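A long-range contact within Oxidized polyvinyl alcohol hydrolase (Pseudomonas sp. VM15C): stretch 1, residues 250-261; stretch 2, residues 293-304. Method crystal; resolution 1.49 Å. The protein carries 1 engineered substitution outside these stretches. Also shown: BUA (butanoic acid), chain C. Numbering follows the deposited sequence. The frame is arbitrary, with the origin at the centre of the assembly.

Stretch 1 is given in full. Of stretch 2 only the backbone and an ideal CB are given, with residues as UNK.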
# COMPACT_ATOMS: atom_id res chain seq x y z
N MET A 250 -2.78 3.27 -8.30
CA MET A 250 -2.13 2.41 -9.32
C MET A 250 -1.90 1.04 -8.68
O MET A 250 -1.06 0.90 -7.80
CB MET A 250 -0.80 3.02 -9.74
CG MET A 250 -0.18 2.18 -10.88
SD MET A 250 1.45 2.86 -11.41
CE MET A 250 0.90 4.28 -12.32
N THR A 251 -2.68 0.06 -9.12
CA THR A 251 -2.58 -1.31 -8.59
C THR A 251 -1.71 -2.13 -9.52
O THR A 251 -1.93 -2.10 -10.74
CB THR A 251 -3.93 -1.94 -8.50
OG1 THR A 251 -4.79 -1.14 -7.65
CG2 THR A 251 -3.82 -3.36 -7.93
N VAL A 252 -0.75 -2.86 -8.98
CA VAL A 252 0.17 -3.66 -9.84
C VAL A 252 0.07 -5.15 -9.52
O VAL A 252 0.11 -5.55 -8.33
CB VAL A 252 1.62 -3.23 -9.59
CG1 VAL A 252 2.57 -4.01 -10.51
CG2 VAL A 252 1.76 -1.71 -9.84
N TRP A 253 -0.11 -5.94 -10.58
CA TRP A 253 -0.16 -7.41 -10.49
C TRP A 253 1.10 -7.92 -11.17
O TRP A 253 1.44 -7.47 -12.26
CB TRP A 253 -1.40 -7.94 -11.24
CG TRP A 253 -1.47 -9.42 -11.29
CD1 TRP A 253 -1.53 -10.27 -10.21
CD2 TRP A 253 -1.59 -10.26 -12.46
NE1 TRP A 253 -1.71 -11.56 -10.64
CE2 TRP A 253 -1.74 -11.58 -12.02
CE3 TRP A 253 -1.59 -10.00 -13.85
CZ2 TRP A 253 -1.90 -12.67 -12.90
CZ3 TRP A 253 -1.75 -11.08 -14.72
CH2 TRP A 253 -1.90 -12.39 -14.24
N GLY A 254 1.76 -8.90 -10.53
CA GLY A 254 3.02 -9.44 -11.02
C GLY A 254 2.92 -10.66 -11.92
O GLY A 254 3.95 -11.33 -12.18
N GLY A 255 1.73 -10.93 -12.43
CA GLY A 255 1.56 -12.06 -13.34
C GLY A 255 1.26 -13.40 -12.74
O GLY A 255 0.98 -13.52 -11.55
N GLU A 256 1.40 -14.42 -13.59
CA GLU A 256 1.09 -15.81 -13.22
C GLU A 256 1.71 -16.34 -11.96
O GLU A 256 1.10 -17.17 -11.24
CB GLU A 256 1.45 -16.74 -14.40
CG GLU A 256 0.62 -16.44 -15.61
CD GLU A 256 -0.84 -16.81 -15.37
OE1 GLU A 256 -1.07 -17.87 -14.71
OE2 GLU A 256 -1.75 -16.08 -15.85
N LYS A 257 2.92 -15.88 -11.65
CA LYS A 257 3.62 -16.31 -10.46
C LYS A 257 3.47 -15.37 -9.25
O LYS A 257 4.18 -15.52 -8.27
CB LYS A 257 5.11 -16.46 -10.75
CG LYS A 257 5.48 -17.46 -11.85
CD LYS A 257 5.10 -18.87 -11.46
CE LYS A 257 6.21 -19.85 -11.86
NZ LYS A 257 6.70 -19.61 -13.25
N ASP A 258 2.53 -14.43 -9.32
CA ASP A 258 2.33 -13.51 -8.21
C ASP A 258 1.41 -14.21 -7.19
O ASP A 258 0.20 -14.04 -7.18
CB ASP A 258 1.74 -12.20 -8.74
CG ASP A 258 1.71 -11.09 -7.67
OD1 ASP A 258 2.13 -11.37 -6.53
OD2 ASP A 258 1.24 -9.96 -7.97
N LEU A 259 2.07 -15.02 -6.35
CA LEU A 259 1.44 -15.90 -5.35
C LEU A 259 2.35 -15.88 -4.15
O LEU A 259 3.52 -15.58 -4.31
CB LEU A 259 1.41 -17.34 -5.88
CG LEU A 259 0.76 -17.57 -7.25
CD1 LEU A 259 1.11 -18.95 -7.83
CD2 LEU A 259 -0.75 -17.41 -7.08
N TRP A 260 1.84 -16.22 -2.98
CA TRP A 260 2.68 -16.25 -1.78
C TRP A 260 2.45 -17.54 -1.02
O TRP A 260 1.31 -17.94 -0.78
CB TRP A 260 2.36 -15.06 -0.85
CG TRP A 260 3.11 -15.00 0.50
CD1 TRP A 260 2.59 -15.18 1.76
CD2 TRP A 260 4.49 -14.68 0.68
NE1 TRP A 260 3.57 -14.98 2.72
CE2 TRP A 260 4.74 -14.68 2.08
CE3 TRP A 260 5.54 -14.39 -0.19
CZ2 TRP A 260 6.00 -14.40 2.62
CZ3 TRP A 260 6.80 -14.12 0.34
CH2 TRP A 260 7.02 -14.13 1.74
N ASN A 261 3.55 -18.19 -0.66
CA ASN A 261 3.47 -19.41 0.15
C ASN A 261 3.90 -19.05 1.56
O ASN A 261 5.00 -18.54 1.78
CB ASN A 261 4.41 -20.48 -0.38
CG ASN A 261 4.03 -20.95 -1.77
OD1 ASN A 261 4.89 -21.10 -2.64
ND2 ASN A 261 2.77 -21.17 -1.99
N UNK A 293 -8.99 8.04 -10.05
CA UNK A 293 -8.40 7.57 -11.31
C UNK A 293 -7.72 6.26 -10.90
O UNK A 293 -6.89 6.28 -10.01
CB UNK A 293 -7.43 8.58 -11.94
N UNK A 294 -8.10 5.13 -11.49
CA UNK A 294 -7.44 3.89 -11.18
C UNK A 294 -6.63 3.44 -12.38
O UNK A 294 -7.14 3.42 -13.50
CB UNK A 294 -8.45 2.82 -10.77
N UNK A 295 -5.37 3.10 -12.16
CA UNK A 295 -4.52 2.62 -13.21
C UNK A 295 -4.18 1.14 -12.88
O UNK A 295 -3.70 0.86 -11.77
CB UNK A 295 -3.27 3.49 -13.34
N UNK A 296 -4.50 0.21 -13.80
CA UNK A 296 -4.21 -1.20 -13.60
C UNK A 296 -2.94 -1.53 -14.37
O UNK A 296 -2.91 -1.39 -15.60
CB UNK A 296 -5.38 -2.08 -14.05
N UNK A 297 -1.90 -1.96 -13.69
CA UNK A 297 -0.64 -2.31 -14.29
C UNK A 297 -0.31 -3.78 -14.10
O UNK A 297 -0.45 -4.29 -13.01
CB UNK A 297 0.48 -1.44 -13.71
N UNK A 298 0.14 -4.43 -15.18
CA UNK A 298 0.54 -5.83 -15.12
C UNK A 298 1.99 -5.99 -15.52
O UNK A 298 2.49 -5.31 -16.44
CB UNK A 298 -0.35 -6.69 -16.02
N UNK A 299 2.69 -6.85 -14.80
CA UNK A 299 4.06 -7.19 -15.15
C UNK A 299 4.23 -8.72 -15.02
O UNK A 299 3.26 -9.45 -14.83
CB UNK A 299 5.05 -6.44 -14.26
N UNK A 300 5.47 -9.21 -15.08
CA UNK A 300 5.66 -10.65 -15.06
C UNK A 300 6.71 -11.08 -14.10
O UNK A 300 7.26 -12.19 -14.22
CB UNK A 300 6.02 -11.16 -16.46
N UNK A 301 7.02 -10.23 -13.15
CA UNK A 301 8.07 -10.51 -12.20
C UNK A 301 7.70 -11.34 -10.98
O UNK A 301 8.59 -11.67 -10.17
CB UNK A 301 8.65 -9.18 -11.72
N UNK A 302 6.40 -11.60 -10.79
CA UNK A 302 5.98 -12.40 -9.66
C UNK A 302 5.54 -11.63 -8.44
O UNK A 302 4.86 -10.58 -8.52
CB UNK A 302 7.12 -13.34 -9.26
N UNK A 303 5.93 -12.14 -7.27
CA UNK A 303 5.56 -11.50 -6.02
C UNK A 303 6.78 -10.94 -5.33
O UNK A 303 7.34 -11.58 -4.41
CB UNK A 303 4.84 -12.48 -5.10
N UNK A 304 7.23 -9.80 -5.80
CA UNK A 304 8.39 -9.10 -5.24
C UNK A 304 8.32 -7.70 -5.83
O UNK A 304 7.46 -7.43 -6.64
CB UNK A 304 9.71 -9.80 -5.56
C1 BUA C . -0.59 -12.72 3.38
C2 BUA C . 0.40 -12.25 2.31
C3 BUA C . 1.30 -11.17 2.91
C4 BUA C . 2.38 -10.74 1.91
O1 BUA C . 3.47 -10.36 2.39
O2 BUA C . 2.05 -10.73 0.70

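The strand that opens stretch 2 runs parallel to strand 250-253 through 298, with the strand axes 4.8 Å apart at closest approach and 21° between their directions; as in any extended strand, successive side chains alternate between the face of Met 250 and Val 252 and the face of Thr 251 and Trp 253.

Position 293 precedes the paired segment, and its ideal CB has nothing of stretch 1 within 5.5 Å; many residues would serve, and it is Val 293.

Position 294 also has an empty surrounding at CB, which points sideways, but the hydroxyl OG1 of Thr 251 lies within reach of a long polar side chain. Histidine or glutamine, and perhaps a longer polar chain, would be plausible. The residue is His 294, with chi1 t; its NE2 lies 2.7 Å from OG1 of Thr 251, a hydrogen bond in the ring plane in which either could be the donor.

At 295 the ideal CB is 4.2 Å from CG of Met 250, on the face carrying Met 250 and Val 252, so an aliphatic residue of moderate size suits. Val 295 sets its CB 4.1 Å from that CG, while its O accepts from N of Thr 251 at 3.0 Å.

Position 296 turns to the face of Thr 251 and Trp 253. Its ideal CB comes no nearer than 4.8 Å to O of Thr 251, which selects little; Ala 296 adds scarcely any contact.

At 297 CB returns to the face of Met 250 and Val 252, 4.1 Å from CG2 of Val 252 and 4.6 Å from CG of Met 250. Alanine, valine or cysteine would fit this apolar setting. Cys 297 places SG 3.9 Å from SD of Met 250, with chi1 m, and is also bonded covalently to a group elsewhere in the structure. Its N donates to O of Thr 251 at 3.0 Å, and its O accepts from N of Trp 253 at 3.0 Å.

Position 298 has its CB 4.1 Å from CE3 of Trp 253, favouring a small or slender residue beside the indole. Ser 298 brings OG to 3.9 Å from CE3, at the ring edge.

At 299 CB points sideways, 4.3 Å from O of Trp 253, so the position tolerates several small or polar residues. In Ser 299 the backbone N donates to O of Trp 253 at 2.9 Å, a bond that asks nothing of the side chain, and OG bonds elsewhere in the structure. At 300 CB points away, leaving the choice open; it is Thr 300.

Position 301 also points away, but a long side chain could fold back toward Gly 254. His 301, chi1 p, brings CE1 to 3.5 Å from CA of Gly 254.

At 302 phi/psi of 95/-140 would jam a CB against the preceding carbonyl O, so glycine is called for. Gly 302 donates its N to O of Gly 254 at 2.8 Å.

Position 303 points toward stretch 1, its CB 3.3 Å from OD1 of Asp 258, so a donor is wanted, with Trp 260 and the butanoic acid further along. Histidine, or another donor-bearing chain, suits. In His 303, ND1 donates to OD1 of Asp 258 at 2.6 Å and NE2 to O2 of BUA at 3.1 Å, bridging carboxylate and ligand.

Position 304 leaves the contact, and Met 304 leads away.

Stretch 2 293-304: VHVACSSTHGHM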
# COMPACT_ATOMS: atom_id res chain seq x y z
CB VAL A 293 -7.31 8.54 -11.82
CG1 VAL A 293 -6.51 7.92 -12.98
CG2 VAL A 293 -7.96 9.84 -12.29
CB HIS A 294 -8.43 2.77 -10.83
CG HIS A 294 -7.75 1.51 -10.45
ND1 HIS A 294 -7.38 0.55 -11.38
CD2 HIS A 294 -7.15 1.16 -9.29
CE1 HIS A 294 -6.57 -0.32 -10.80
NE2 HIS A 294 -6.42 0.01 -9.53
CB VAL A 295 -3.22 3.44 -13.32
CG1 VAL A 295 -2.36 2.83 -14.42
CG2 VAL A 295 -3.50 4.95 -13.63
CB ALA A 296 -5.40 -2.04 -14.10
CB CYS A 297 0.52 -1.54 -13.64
SG CYS A 297 0.69 0.17 -14.19
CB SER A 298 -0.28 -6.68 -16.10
OG SER A 298 -1.66 -6.61 -15.79
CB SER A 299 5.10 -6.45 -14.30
OG SER A 299 6.41 -6.65 -14.88
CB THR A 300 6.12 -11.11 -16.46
OG1 THR A 300 7.27 -10.32 -16.83
CG2 THR A 300 5.02 -10.89 -17.49
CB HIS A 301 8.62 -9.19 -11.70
CG HIS A 301 7.62 -8.40 -10.92
ND1 HIS A 301 6.52 -7.82 -11.52
CD2 HIS A 301 7.49 -8.17 -9.60
CE1 HIS A 301 5.75 -7.27 -10.59
NE2 HIS A 301 6.31 -7.48 -9.41
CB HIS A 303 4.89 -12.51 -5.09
CG HIS A 303 4.17 -11.87 -3.94
ND1 HIS A 303 3.07 -11.06 -4.11
CD2 HIS A 303 4.39 -11.93 -2.60
CE1 HIS A 303 2.64 -10.64 -2.92
NE2 HIS A 303 3.43 -11.17 -1.99
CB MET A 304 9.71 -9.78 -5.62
CG MET A 304 9.82 -10.05 -7.06
SD MET A 304 11.15 -11.29 -7.44
CE MET A 304 12.29 -10.92 -6.34
O HOH W 1 4.66 -13.90 -12.80
O HOH W 2 7.32 -14.46 -7.28
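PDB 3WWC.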